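Local coordinates for protein CRISPR system Cmr subunit Cmr1-1 (PDB 4W8Z) that caps, together with Cmr6, the type III-B Cmr ribonucleoprotein complex, an RNA-binding assembly of CRISPR immunity directed against invading nucleic acids, at residues 91-96 and 107-112; 183-188 and 287-292; 229-234 and 297-302. All coordinates share one frame; numbering follows the deposited sequence.

Interaction 1. Residues 91-96 and 107-112; sequences LNLKEF and SINLLG
Phe96 lays its ring against the side chain of Asn109, with ring and amide planes only 13° apart. The two side chains run past each other in opposite directions. Asn109 CB sits almost directly over the ring centre, 3.6 Å from the centroid and 7° off the normal, a CH-pi contact. With CG anti to the backbone N (chi1 -167°), the amide carbon of Asn109 is carried over the ring beside CB. As modelled, the amide continues over the same face, with Asn109 OD1 3.3 Å from Phe96 CD2. At the ring edge, near its plane, Ile108 CG2 lies 4.0 Å from Phe96 CZ. Within 91-96, Asn92 OD1 accepts from Lys94 N at 3.0 Å, the donor above the carbonyl plane. This is an Asx turn within the type I turn 92-95 that leads into helix 95-99, in the RAMP-family part of the chain. Beyond the ring, leucine methyls pack on bare helix backbone: Leu93 CD2 comes to 3.8 Å from Gly112 CA, and Leu91 CD2 approaches the same CA at 4.2 Å. Leu91 also bonds through its backbone to Thr118 and touches Tyr120 of strand 119-120.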
ATOM      1  N   LEU A  91      20.505  -0.585 -12.454  1.00114.77           N
ATOM      2  CA  LEU A  91      19.314   0.070 -12.983  1.00102.64           C
ATOM      3  C   LEU A  91      19.500   0.498 -14.436  1.00108.47           C
ATOM      4  O   LEU A  91      20.438   1.223 -14.767  1.00115.45           O
ATOM      5  CB  LEU A  91      18.947   1.284 -12.128  1.00 94.48           C
ATOM      6  CG  LEU A  91      17.760   2.119 -12.620  1.00 90.60           C
ATOM      7  CD1 LEU A  91      16.477   1.306 -12.584  1.00 91.47           C
ATOM      8  CD2 LEU A  91      17.612   3.394 -11.807  1.00 88.02           C
ATOM      9  N   ASN A  92      18.595   0.039 -15.296  1.00109.51           N
ATOM     10  CA  ASN A  92      18.582   0.434 -16.700  1.00111.02           C
ATOM     11  C   ASN A  92      17.606   1.589 -16.929  1.00109.72           C
ATOM     12  O   ASN A  92      16.394   1.424 -16.798  1.00104.55           O
ATOM     13  CB  ASN A  92      18.219  -0.768 -17.579  1.00108.96           C
ATOM     14  CG  ASN A  92      18.195  -0.433 -19.059  1.00114.49           C
ATOM     15  OD1 ASN A  92      18.640   0.636 -19.479  1.00121.55           O
ATOM     16  ND2 ASN A  92      17.681  -1.357 -19.862  1.00114.44           N
ATOM     17  N   LEU A  93      18.140   2.756 -17.276  1.00107.51           N
ATOM     18  CA  LEU A  93      17.322   3.956 -17.421  1.00109.64           C
ATOM     19  C   LEU A  93      16.448   3.916 -18.674  1.00112.52           C
ATOM     20  O   LEU A  93      15.506   4.702 -18.809  1.00105.41           O
ATOM     21  CB  LEU A  93      18.209   5.201 -17.435  1.00104.90           C
ATOM     22  CG  LEU A  93      18.937   5.469 -16.116  1.00108.06           C
ATOM     23  CD1 LEU A  93      19.718   6.769 -16.184  1.00106.42           C
ATOM     24  CD2 LEU A  93      17.951   5.489 -14.954  1.00105.71           C
ATOM     25  N   LYS A  94      16.754   2.994 -19.581  1.00113.21           N
ATOM     26  CA  LYS A  94      15.945   2.804 -20.780  1.00103.91           C
ATOM     27  C   LYS A  94      14.588   2.199 -20.428  1.00108.63           C
ATOM     28  O   LYS A  94      13.642   2.286 -21.208  1.00110.07           O
ATOM     29  CB  LYS A  94      16.675   1.910 -21.786  1.00102.20           C
ATOM     30  N   GLU A  95      14.504   1.604 -19.242  1.00109.14           N
ATOM     31  CA  GLU A  95      13.314   0.875 -18.800  1.00113.41           C
ATOM     32  C   GLU A  95      12.038   1.720 -18.757  1.00103.30           C
ATOM     33  O   GLU A  95      10.944   1.214 -19.010  1.00100.56           O
ATOM     34  CB  GLU A  95      13.571   0.266 -17.417  1.00112.82           C
ATOM     35  CG  GLU A  95      12.404  -0.517 -16.842  1.00108.01           C
ATOM     36  CD  GLU A  95      12.833  -1.847 -16.254  1.00110.63           C
ATOM     37  OE1 GLU A  95      12.813  -1.986 -15.011  1.00113.99           O
ATOM     38  OE2 GLU A  95      13.188  -2.754 -17.038  1.00106.34           O
ATOM     39  N   PHE A  96      12.181   3.004 -18.450  1.00 99.07           N
ATOM     40  CA  PHE A  96      11.023   3.875 -18.275  1.00101.07           C
ATOM     41  C   PHE A  96      10.282   4.132 -19.589  1.00104.28           C
ATOM     42  O   PHE A  96       9.059   3.988 -19.659  1.00 94.43           O
ATOM     43  CB  PHE A  96      11.460   5.190 -17.624  1.00 97.55           C
ATOM     44  CG  PHE A  96      12.058   5.006 -16.257  1.00 99.40           C
ATOM     45  CD1 PHE A  96      11.252   4.990 -15.130  1.00 89.95           C
ATOM     46  CD2 PHE A  96      13.422   4.814 -16.102  1.00106.86           C
ATOM     47  CE1 PHE A  96      11.797   4.801 -13.871  1.00 89.14           C
ATOM     48  CE2 PHE A  96      13.973   4.628 -14.845  1.00100.72           C
ATOM     49  CZ  PHE A  96      13.158   4.620 -13.729  1.00 92.56           C
ATOM     50  N   SER A 107       9.736  10.120 -10.511  1.00 71.35           N
ATOM     51  CA  SER A 107      10.696  10.456  -9.462  1.00 72.13           C
ATOM     52  C   SER A 107      11.876   9.488  -9.414  1.00 71.33           C
ATOM     53  O   SER A 107      12.997   9.885  -9.108  1.00 77.68           O
ATOM     54  CB  SER A 107       9.999  10.495  -8.096  1.00 72.12           C
ATOM     55  OG  SER A 107       9.269  11.699  -7.918  1.00 77.62           O
ATOM     56  N   ILE A 108      11.622   8.221  -9.716  1.00 69.40           N
ATOM     57  CA  ILE A 108      12.670   7.211  -9.711  1.00 70.99           C
ATOM     58  C   ILE A 108      13.594   7.451 -10.896  1.00 76.77           C
ATOM     59  O   ILE A 108      14.819   7.373 -10.781  1.00 80.66           O
ATOM     60  CB  ILE A 108      12.081   5.786  -9.773  1.00 75.07           C
ATOM     61  CG1 ILE A 108      11.128   5.555  -8.598  1.00 71.51           C
ATOM     62  CG2 ILE A 108      13.191   4.747  -9.777  1.00 66.77           C
ATOM     63  CD1 ILE A 108      10.369   4.255  -8.684  1.00 78.91           C
ATOM     64  N   ASN A 109      12.986   7.768 -12.033  1.00 76.02           N
ATOM     65  CA  ASN A 109      13.714   8.072 -13.255  1.00 80.70           C
ATOM     66  C   ASN A 109      14.641   9.273 -13.077  1.00 83.55           C
ATOM     67  O   ASN A 109      15.737   9.315 -13.639  1.00 87.31           O
ATOM     68  CB  ASN A 109      12.723   8.323 -14.393  1.00 87.40           C
ATOM     69  CG  ASN A 109      13.383   8.339 -15.753  1.00 91.53           C
ATOM     70  OD1 ASN A 109      14.540   7.949 -15.899  1.00 97.74           O
ATOM     71  ND2 ASN A 109      12.644   8.783 -16.762  1.00100.56           N
ATOM     72  N   LEU A 110      14.202  10.243 -12.280  1.00 82.29           N
ATOM     73  CA  LEU A 110      14.974  11.456 -12.049  1.00 81.19           C
ATOM     74  C   LEU A 110      16.165  11.188 -11.135  1.00 84.76           C
ATOM     75  O   LEU A 110      17.266  11.677 -11.382  1.00 89.72           O
ATOM     76  CB  LEU A 110      14.088  12.553 -11.457  1.00 78.44           C
ATOM     77  CG  LEU A 110      14.780  13.892 -11.191  1.00 78.92           C
ATOM     78  CD1 LEU A 110      15.480  14.388 -12.443  1.00 76.41           C
ATOM     79  CD2 LEU A 110      13.788  14.920 -10.691  1.00 73.85           C
ATOM     80  N   LEU A 111      15.938  10.422 -10.073  1.00 79.56           N
ATOM     81  CA  LEU A 111      17.023  10.005  -9.194  1.00 83.62           C
ATOM     82  C   LEU A 111      18.038   9.176  -9.971  1.00 91.69           C
ATOM     83  O   LEU A 111      19.242   9.266  -9.733  1.00 85.28           O
ATOM     84  CB  LEU A 111      16.484   9.206  -8.008  1.00 89.04           C
ATOM     85  CG  LEU A 111      15.715   9.996  -6.948  1.00 86.38           C
ATOM     86  CD1 LEU A 111      14.992   9.059  -5.997  1.00 82.26           C
ATOM     87  CD2 LEU A 111      16.659  10.917  -6.182  1.00 80.14           C
ATOM     88  N   GLY A 112      17.538   8.369 -10.904  1.00 91.73           N
ATOM     89  CA  GLY A 112      18.383   7.550 -11.751  1.00 90.67           C
ATOM     90  C   GLY A 112      19.348   8.371 -12.583  1.00 94.98           C
ATOM     91  O   GLY A 112      20.548   8.106 -12.588  1.00100.46           O
TER

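Interaction 2. Residues 183-188 and 287-292; sequences TEFNSI and GVVEIG
Phe185 O accepts a nearly straight bond from Gly292 N (2.7 Å, N-H...O angle 169°), lying in the carbonyl plane. Ile291 CA adds a CA-H...O contact to the same oxygen at 3.3 Å. Gly292 has positive phi, at the point where strand 284-291 ends and the chain turns toward strand 294-302. Phe185 has CG anti to its carbonyl carbon (chi1 -61°), and its ring meets Val289 at the edge: Phe185 CD2 is 4.1 Å from Val289 CG2, the two side chains crossing at about a right angle. Phe191 stacks with the same ring, and Trp147 and Ser151 of helix 136-152 also touch Phe185. Ile291 uses both of its branches. With CG1 anti to the carbonyl carbon (chi1 -48°), CG2 is anti to the backbone N and rests against the backbone carbonyl of Ser187, 3.5 Å from Ser187 C. Ile291 CD1 meets Ile188 CG1 at 4.1 Å. Ser187 is the N-cap of helix 188-206, its OG bonded to Glu190 N; the Ile291 contacts with Ser187 and Ile188 therefore fall on the first turn of that helix. Ser187 OG and the Glu290 carboxylate are thus taken up by Glu190 N and by a salt bridge to Lys167. One backbone bond, flanked by apolar contacts, ties the loop before helix 188-206 to the residue just after strand 284-291, which implies that polar specificity across the contact rests on that bond and the remainder is shape packing.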
ATOM      1  N   THR A 183      -1.889 -18.267   1.617  1.00 79.59           N
ATOM      2  CA  THR A 183      -0.685 -17.487   1.341  1.00 79.66           C
ATOM      3  C   THR A 183      -0.684 -17.028  -0.112  1.00 78.48           C
ATOM      4  O   THR A 183       0.274 -16.417  -0.587  1.00 81.27           O
ATOM      5  CB  THR A 183       0.595 -18.288   1.632  1.00 70.58           C
ATOM      6  OG1 THR A 183       0.530 -19.553   0.966  1.00 70.73           O
ATOM      7  CG2 THR A 183       0.746 -18.518   3.120  1.00 70.66           C
ATOM      8  N   GLU A 184      -1.779 -17.321  -0.804  1.00 71.75           N
ATOM      9  CA  GLU A 184      -1.956 -16.914  -2.187  1.00 72.16           C
ATOM     10  C   GLU A 184      -3.444 -16.921  -2.535  1.00 81.97           C
ATOM     11  O   GLU A 184      -4.232 -17.633  -1.910  1.00 78.41           O
ATOM     12  CB  GLU A 184      -1.178 -17.834  -3.132  1.00 74.07           C
ATOM     13  CG  GLU A 184      -1.611 -19.292  -3.092  1.00 75.71           C
ATOM     14  CD  GLU A 184      -1.107 -20.024  -1.859  1.00 89.61           C
ATOM     15  OE1 GLU A 184       0.127 -20.065  -1.654  1.00 96.32           O
ATOM     16  OE2 GLU A 184      -1.946 -20.545  -1.089  1.00 88.92           O
ATOM     17  N   PHE A 185      -3.823 -16.125  -3.529  1.00 79.53           N
ATOM     18  CA  PHE A 185      -5.212 -16.041  -3.958  1.00 74.04           C
ATOM     19  C   PHE A 185      -5.428 -16.827  -5.251  1.00 82.53           C
ATOM     20  O   PHE A 185      -4.843 -16.510  -6.288  1.00 79.41           O
ATOM     21  CB  PHE A 185      -5.632 -14.577  -4.153  1.00 65.14           C
ATOM     22  CG  PHE A 185      -5.546 -13.744  -2.907  1.00 61.66           C
ATOM     23  CD1 PHE A 185      -6.027 -14.219  -1.699  1.00 64.53           C
ATOM     24  CD2 PHE A 185      -4.982 -12.477  -2.946  1.00 60.12           C
ATOM     25  CE1 PHE A 185      -5.948 -13.443  -0.545  1.00 73.72           C
ATOM     26  CE2 PHE A 185      -4.898 -11.696  -1.801  1.00 59.36           C
ATOM     27  CZ  PHE A 185      -5.377 -12.181  -0.597  1.00 67.46           C
ATOM     28  N   ASN A 186      -6.271 -17.855  -5.183  1.00 83.40           N
ATOM     29  CA  ASN A 186      -6.604 -18.650  -6.360  1.00 76.55           C
ATOM     30  C   ASN A 186      -7.771 -18.057  -7.138  1.00 76.33           C
ATOM     31  O   ASN A 186      -7.935 -18.319  -8.327  1.00 82.13           O
ATOM     32  CB  ASN A 186      -6.923 -20.088  -5.954  1.00 76.70           C
ATOM     33  CG  ASN A 186      -5.677 -20.905  -5.691  1.00 77.49           C
ATOM     34  OD1 ASN A 186      -4.563 -20.392  -5.753  1.00 81.35           O
ATOM     35  ND2 ASN A 186      -5.859 -22.184  -5.397  1.00 87.06           N
ATOM     36  N   SER A 187      -8.582 -17.260  -6.456  1.00 80.46           N
ATOM     37  CA  SER A 187      -9.704 -16.587  -7.090  1.00 82.79           C
ATOM     38  C   SER A 187      -9.937 -15.240  -6.425  1.00 89.65           C
ATOM     39  O   SER A 187      -9.389 -14.971  -5.358  1.00 88.85           O
ATOM     40  CB  SER A 187     -10.965 -17.437  -7.002  1.00 80.77           C
ATOM     41  OG  SER A 187     -11.440 -17.476  -5.669  1.00 80.84           O
ATOM     42  N   ILE A 188     -10.754 -14.398  -7.052  1.00 87.64           N
ATOM     43  CA  ILE A 188     -11.125 -13.116  -6.464  1.00 74.00           C
ATOM     44  C   ILE A 188     -11.984 -13.354  -5.227  1.00 78.94           C
ATOM     45  O   ILE A 188     -11.946 -12.585  -4.264  1.00 84.94           O
ATOM     46  CB  ILE A 188     -11.879 -12.223  -7.482  1.00 77.31           C
ATOM     47  CG1 ILE A 188     -10.949 -11.845  -8.637  1.00 73.28           C
ATOM     48  CG2 ILE A 188     -12.435 -10.964  -6.816  1.00 69.82           C
ATOM     49  CD1 ILE A 188     -11.510 -10.780  -9.562  1.00 73.13           C
ATOM     50  N   GLY A 287      -1.101  -0.920  -7.062  1.00 69.30           N
ATOM     51  CA  GLY A 287      -0.009  -1.862  -7.172  1.00 71.20           C
ATOM     52  C   GLY A 287      -0.495  -3.086  -7.920  1.00 69.94           C
ATOM     53  O   GLY A 287      -1.507  -3.024  -8.617  1.00 65.89           O
ATOM     54  N   VAL A 288       0.219  -4.197  -7.776  1.00 67.35           N
ATOM     55  CA  VAL A 288      -0.124  -5.410  -8.506  1.00 63.45           C
ATOM     56  C   VAL A 288      -0.348  -6.589  -7.563  1.00 70.21           C
ATOM     57  O   VAL A 288       0.497  -6.892  -6.721  1.00 69.81           O
ATOM     58  CB  VAL A 288       0.974  -5.770  -9.526  1.00 64.67           C
ATOM     59  CG1 VAL A 288       0.569  -6.982 -10.363  1.00 60.45           C
ATOM     60  CG2 VAL A 288       1.266  -4.573 -10.419  1.00 59.33           C
ATOM     61  N   VAL A 289      -1.493  -7.248  -7.710  1.00 55.65           N
ATOM     62  CA  VAL A 289      -1.789  -8.445  -6.939  1.00 57.43           C
ATOM     63  C   VAL A 289      -1.829  -9.654  -7.873  1.00 61.28           C
ATOM     64  O   VAL A 289      -2.280  -9.556  -9.017  1.00 65.64           O
ATOM     65  CB  VAL A 289      -3.131  -8.305  -6.165  1.00 57.63           C
ATOM     66  CG1 VAL A 289      -4.307  -8.116  -7.126  1.00 60.79           C
ATOM     67  CG2 VAL A 289      -3.362  -9.500  -5.232  1.00 55.26           C
ATOM     68  N   GLU A 290      -1.334 -10.789  -7.395  1.00 70.45           N
ATOM     69  CA  GLU A 290      -1.400 -12.019  -8.175  1.00 79.62           C
ATOM     70  C   GLU A 290      -2.595 -12.872  -7.750  1.00 79.54           C
ATOM     71  O   GLU A 290      -2.724 -13.248  -6.583  1.00 79.77           O
ATOM     72  CB  GLU A 290      -0.100 -12.809  -8.039  1.00 82.27           C
ATOM     73  CG  GLU A 290      -0.075 -14.090  -8.852  1.00 91.90           C
ATOM     74  CD  GLU A 290       1.316 -14.686  -8.948  1.00 94.76           C
ATOM     75  OE1 GLU A 290       2.276 -13.914  -9.176  1.00 97.62           O
ATOM     76  OE2 GLU A 290       1.451 -15.918  -8.786  1.00 90.11           O
ATOM     77  N   ILE A 291      -3.473 -13.154  -8.708  1.00 78.07           N
ATOM     78  CA  ILE A 291      -4.650 -13.983  -8.467  1.00 79.95           C
ATOM     79  C   ILE A 291      -4.714 -15.106  -9.495  1.00 80.72           C
ATOM     80  O   ILE A 291      -4.769 -14.848 -10.699  1.00 91.35           O
ATOM     81  CB  ILE A 291      -5.960 -13.165  -8.530  1.00 79.75           C
ATOM     82  CG1 ILE A 291      -5.839 -11.889  -7.695  1.00 84.77           C
ATOM     83  CG2 ILE A 291      -7.131 -14.002  -8.052  1.00 79.40           C
ATOM     84  CD1 ILE A 291      -7.024 -10.957  -7.823  1.00 82.59           C
ATOM     85  N   GLY A 292      -4.696 -16.348  -9.027  1.00 69.68           N
ATOM     86  CA  GLY A 292      -4.718 -17.487  -9.923  1.00 66.06           C
ATOM     87  C   GLY A 292      -3.503 -17.526 -10.836  1.00 62.96           C
ATOM     88  O   GLY A 292      -3.585 -17.984 -11.974  1.00 68.12           O
TER

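Interaction 3. Residues 229-234 and 297-302; sequences EVFGPG and GRIIKF
Glu229 and Ile299 exchange two backbone bonds, Glu229 N to Ile299 O and Ile299 N to Glu229 O, both 2.8 Å and close to straight. Phe231 and Gly297 form a second hydrogen-bonded pair, with Phe231 N to Gly297 O at 3.0 Å and Gly297 N to Phe231 O at 2.9 Å. Between them lies the non-hydrogen-bonded pair Val230-Arg298. The strand axes run antiparallel, 159° apart. Beyond the backbone, Lys301 NZ is 3.2 Å from both Glu229 OE1 and Glu229 OE2, a salt bridge whose hydrogen bonds are weak; Glu229 also pairs with Lys337, and Lys301 with Asp326, so each has a second counterpart. With CG between the backbone N and carbonyl carbon (chi1 69°), the Phe231 ring lies over Gly297 on the face carrying Glu229 and Ile299. Gly297 CA makes a CH-pi contact there, 3.8 Å from the ring centroid and offset toward the rim. Ile299 CD1 meets the ring edge, 4.0 Å from Phe231 CD2. Phe244 of helix 237-264 meets the same ring edge-to-face. Strand 335-337 pairs with the other side of strand 226-231 and strand 284-291 with that of 294-302, a strand order consistent with the ferredoxin-like fold of RAMP proteins.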
ATOM      1  N   GLU A 229     -10.301  -2.653  -5.026  1.00 72.99           N
ATOM      2  CA  GLU A 229     -10.731  -3.038  -6.366  1.00 73.03           C
ATOM      3  C   GLU A 229      -9.585  -3.658  -7.150  1.00 69.32           C
ATOM      4  O   GLU A 229      -8.416  -3.371  -6.888  1.00 74.51           O
ATOM      5  CB  GLU A 229     -11.269  -1.827  -7.125  1.00 81.36           C
ATOM      6  CG  GLU A 229     -12.474  -1.173  -6.490  1.00 97.57           C
ATOM      7  CD  GLU A 229     -12.723   0.227  -7.022  1.00111.21           C
ATOM      8  OE1 GLU A 229     -13.877   0.696  -6.935  1.00121.38           O
ATOM      9  OE2 GLU A 229     -11.766   0.863  -7.515  1.00110.48           O
ATOM     10  N   VAL A 230      -9.921  -4.505  -8.115  1.00 65.67           N
ATOM     11  CA  VAL A 230      -8.924  -5.083  -9.007  1.00 65.37           C
ATOM     12  C   VAL A 230      -9.378  -4.991 -10.464  1.00 73.73           C
ATOM     13  O   VAL A 230     -10.564  -4.815 -10.750  1.00 68.80           O
ATOM     14  CB  VAL A 230      -8.632  -6.565  -8.677  1.00 65.32           C
ATOM     15  CG1 VAL A 230      -8.160  -6.725  -7.238  1.00 57.92           C
ATOM     16  CG2 VAL A 230      -9.864  -7.418  -8.943  1.00 63.14           C
ATOM     17  N   PHE A 231      -8.427  -5.103 -11.383  1.00 75.39           N
ATOM     18  CA  PHE A 231      -8.751  -5.208 -12.801  1.00 73.63           C
ATOM     19  C   PHE A 231      -7.762  -6.144 -13.482  1.00 76.25           C
ATOM     20  O   PHE A 231      -6.610  -6.255 -13.062  1.00 79.13           O
ATOM     21  CB  PHE A 231      -8.762  -3.828 -13.478  1.00 71.84           C
ATOM     22  CG  PHE A 231      -7.405  -3.173 -13.596  1.00 73.58           C
ATOM     23  CD1 PHE A 231      -6.543  -3.498 -14.635  1.00 79.54           C
ATOM     24  CD2 PHE A 231      -7.012  -2.199 -12.695  1.00 75.47           C
ATOM     25  CE1 PHE A 231      -5.305  -2.891 -14.753  1.00 75.06           C
ATOM     26  CE2 PHE A 231      -5.773  -1.583 -12.810  1.00 81.92           C
ATOM     27  CZ  PHE A 231      -4.919  -1.934 -13.841  1.00 79.07           C
ATOM     28  N   GLY A 232      -8.217  -6.813 -14.532  1.00 74.43           N
ATOM     29  CA  GLY A 232      -7.380  -7.746 -15.256  1.00 76.73           C
ATOM     30  C   GLY A 232      -8.058  -9.082 -15.484  1.00 79.73           C
ATOM     31  O   GLY A 232      -9.283  -9.177 -15.451  1.00 74.22           O
ATOM     32  N   PRO A 233      -7.261 -10.137 -15.697  1.00 85.37           N
ATOM     33  CA  PRO A 233      -5.794 -10.145 -15.643  1.00 87.38           C
ATOM     34  C   PRO A 233      -5.138  -9.535 -16.879  1.00 85.25           C
ATOM     35  O   PRO A 233      -5.800  -9.374 -17.902  1.00 96.49           O
ATOM     36  CB  PRO A 233      -5.466 -11.635 -15.553  1.00 90.75           C
ATOM     37  CG  PRO A 233      -6.576 -12.286 -16.305  1.00 85.79           C
ATOM     38  CD  PRO A 233      -7.803 -11.471 -16.009  1.00 83.01           C
ATOM     39  N   GLY A 234      -3.858  -9.197 -16.778  1.00 79.18           N
ATOM     40  CA  GLY A 234      -3.109  -8.722 -17.925  1.00 77.82           C
ATOM     41  C   GLY A 234      -2.201  -9.811 -18.469  1.00 86.45           C
ATOM     42  O   GLY A 234      -2.081 -10.885 -17.874  1.00 78.85           O
ATOM     43  N   GLY A 297      -4.292  -5.427 -11.597  1.00 71.08           N
ATOM     44  CA  GLY A 297      -4.084  -4.126 -10.993  1.00 68.56           C
ATOM     45  C   GLY A 297      -4.856  -4.072  -9.689  1.00 68.20           C
ATOM     46  O   GLY A 297      -6.007  -4.490  -9.636  1.00 80.00           O
ATOM     47  N   ARG A 298      -4.229  -3.583  -8.626  1.00 63.40           N
ATOM     48  CA  ARG A 298      -4.911  -3.477  -7.341  1.00 65.33           C
ATOM     49  C   ARG A 298      -5.033  -2.026  -6.903  1.00 69.08           C
ATOM     50  O   ARG A 298      -4.048  -1.295  -6.889  1.00 72.16           O
ATOM     51  CB  ARG A 298      -4.178  -4.282  -6.270  1.00 57.38           C
ATOM     52  CG  ARG A 298      -4.830  -4.224  -4.901  1.00 55.18           C
ATOM     53  CD  ARG A 298      -4.068  -5.062  -3.895  1.00 62.02           C
ATOM     54  NE  ARG A 298      -2.699  -4.582  -3.723  1.00 69.03           N
ATOM     55  CZ  ARG A 298      -1.638  -5.375  -3.608  1.00 60.95           C
ATOM     56  NH1 ARG A 298      -1.788  -6.693  -3.639  1.00 65.82           N
ATOM     57  NH2 ARG A 298      -0.431  -4.848  -3.459  1.00 56.30           N
ATOM     58  N   ILE A 299      -6.245  -1.615  -6.543  1.00 67.64           N
ATOM     59  CA  ILE A 299      -6.492  -0.254  -6.081  1.00 65.41           C
ATOM     60  C   ILE A 299      -7.122  -0.267  -4.696  1.00 67.10           C
ATOM     61  O   ILE A 299      -8.073  -1.008  -4.451  1.00 80.69           O
ATOM     62  CB  ILE A 299      -7.418   0.506  -7.047  1.00 70.50           C
ATOM     63  CG1 ILE A 299      -6.772   0.613  -8.424  1.00 74.14           C
ATOM     64  CG2 ILE A 299      -7.739   1.890  -6.513  1.00 76.53           C
ATOM     65  CD1 ILE A 299      -7.666   0.139  -9.533  1.00 85.47           C
ATOM     66  N   ILE A 300      -6.595   0.537  -3.781  1.00 59.60           N
ATOM     67  CA  ILE A 300      -7.242   0.686  -2.486  1.00 66.58           C
ATOM     68  C   ILE A 300      -7.494   2.168  -2.178  1.00 62.92           C
ATOM     69  O   ILE A 300      -6.639   3.021  -2.415  1.00 60.87           O
ATOM     70  CB  ILE A 300      -6.415   0.018  -1.353  1.00 66.61           C
ATOM     71  CG1 ILE A 300      -7.138   0.157  -0.006  1.00 71.13           C
ATOM     72  CG2 ILE A 300      -5.013   0.592  -1.282  1.00 55.87           C
ATOM     73  CD1 ILE A 300      -6.659  -0.813   1.053  1.00 68.51           C
ATOM     74  N   LYS A 301      -8.693   2.462  -1.677  1.00 73.07           N
ATOM     75  CA  LYS A 301      -9.092   3.828  -1.333  1.00 68.32           C
ATOM     76  C   LYS A 301      -9.449   3.950   0.152  1.00 67.06           C
ATOM     77  O   LYS A 301     -10.304   3.221   0.643  1.00 70.36           O
ATOM     78  CB  LYS A 301     -10.277   4.264  -2.200  1.00 65.01           C
ATOM     79  CG  LYS A 301      -9.895   4.615  -3.627  1.00 64.42           C
ATOM     80  CD  LYS A 301     -11.106   4.756  -4.535  1.00 65.20           C
ATOM     81  CE  LYS A 301     -11.666   3.399  -4.910  1.00 69.33           C
ATOM     82  NZ  LYS A 301     -12.707   3.489  -5.975  1.00 80.57           N
ATOM     83  N   PHE A 302      -8.793   4.870   0.861  1.00 67.44           N
ATOM     84  CA  PHE A 302      -8.982   5.006   2.309  1.00 70.69           C
ATOM     85  C   PHE A 302      -9.884   6.174   2.703  1.00 78.82           C
ATOM     86  O   PHE A 302      -9.549   7.327   2.450  1.00 85.28           O
ATOM     87  CB  PHE A 302      -7.633   5.185   3.010  1.00 70.30           C
ATOM     88  CG  PHE A 302      -6.720   4.008   2.886  1.00 75.68           C
ATOM     89  CD1 PHE A 302      -6.908   2.886   3.675  1.00 75.78           C
ATOM     90  CD2 PHE A 302      -5.660   4.027   1.993  1.00 75.22           C
ATOM     91  CE1 PHE A 302      -6.066   1.801   3.568  1.00 84.48           C
ATOM     92  CE2 PHE A 302      -4.810   2.946   1.883  1.00 74.80           C
ATOM     93  CZ  PHE A 302      -5.012   1.830   2.671  1.00 85.47           C
TER

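In the fold
Interactions 2 and 3 share one sheet: strands 284-291 and 294-302 are neighbours in it, Gly287 O lies 2.8 Å from Arg298 N in a probable hydrogen bond, and Ile188 CD1 packs on Val230 CG2 at 3.8 Å. All touching residues of interaction 3 are buried, and it relies on regular strand pairing plus buried charges. Interaction 2, partly buried, fastens the loop before helix 188-206, and its first turn, to the end of strand 284-291. Interaction 1 stands apart, farther from the chain centre (about 22 Å between centres, against 15 and 12 Å) and only partly buried; there a turn leading into a helix packs on helix 106-113, with no hydrogen bonds between the two segments.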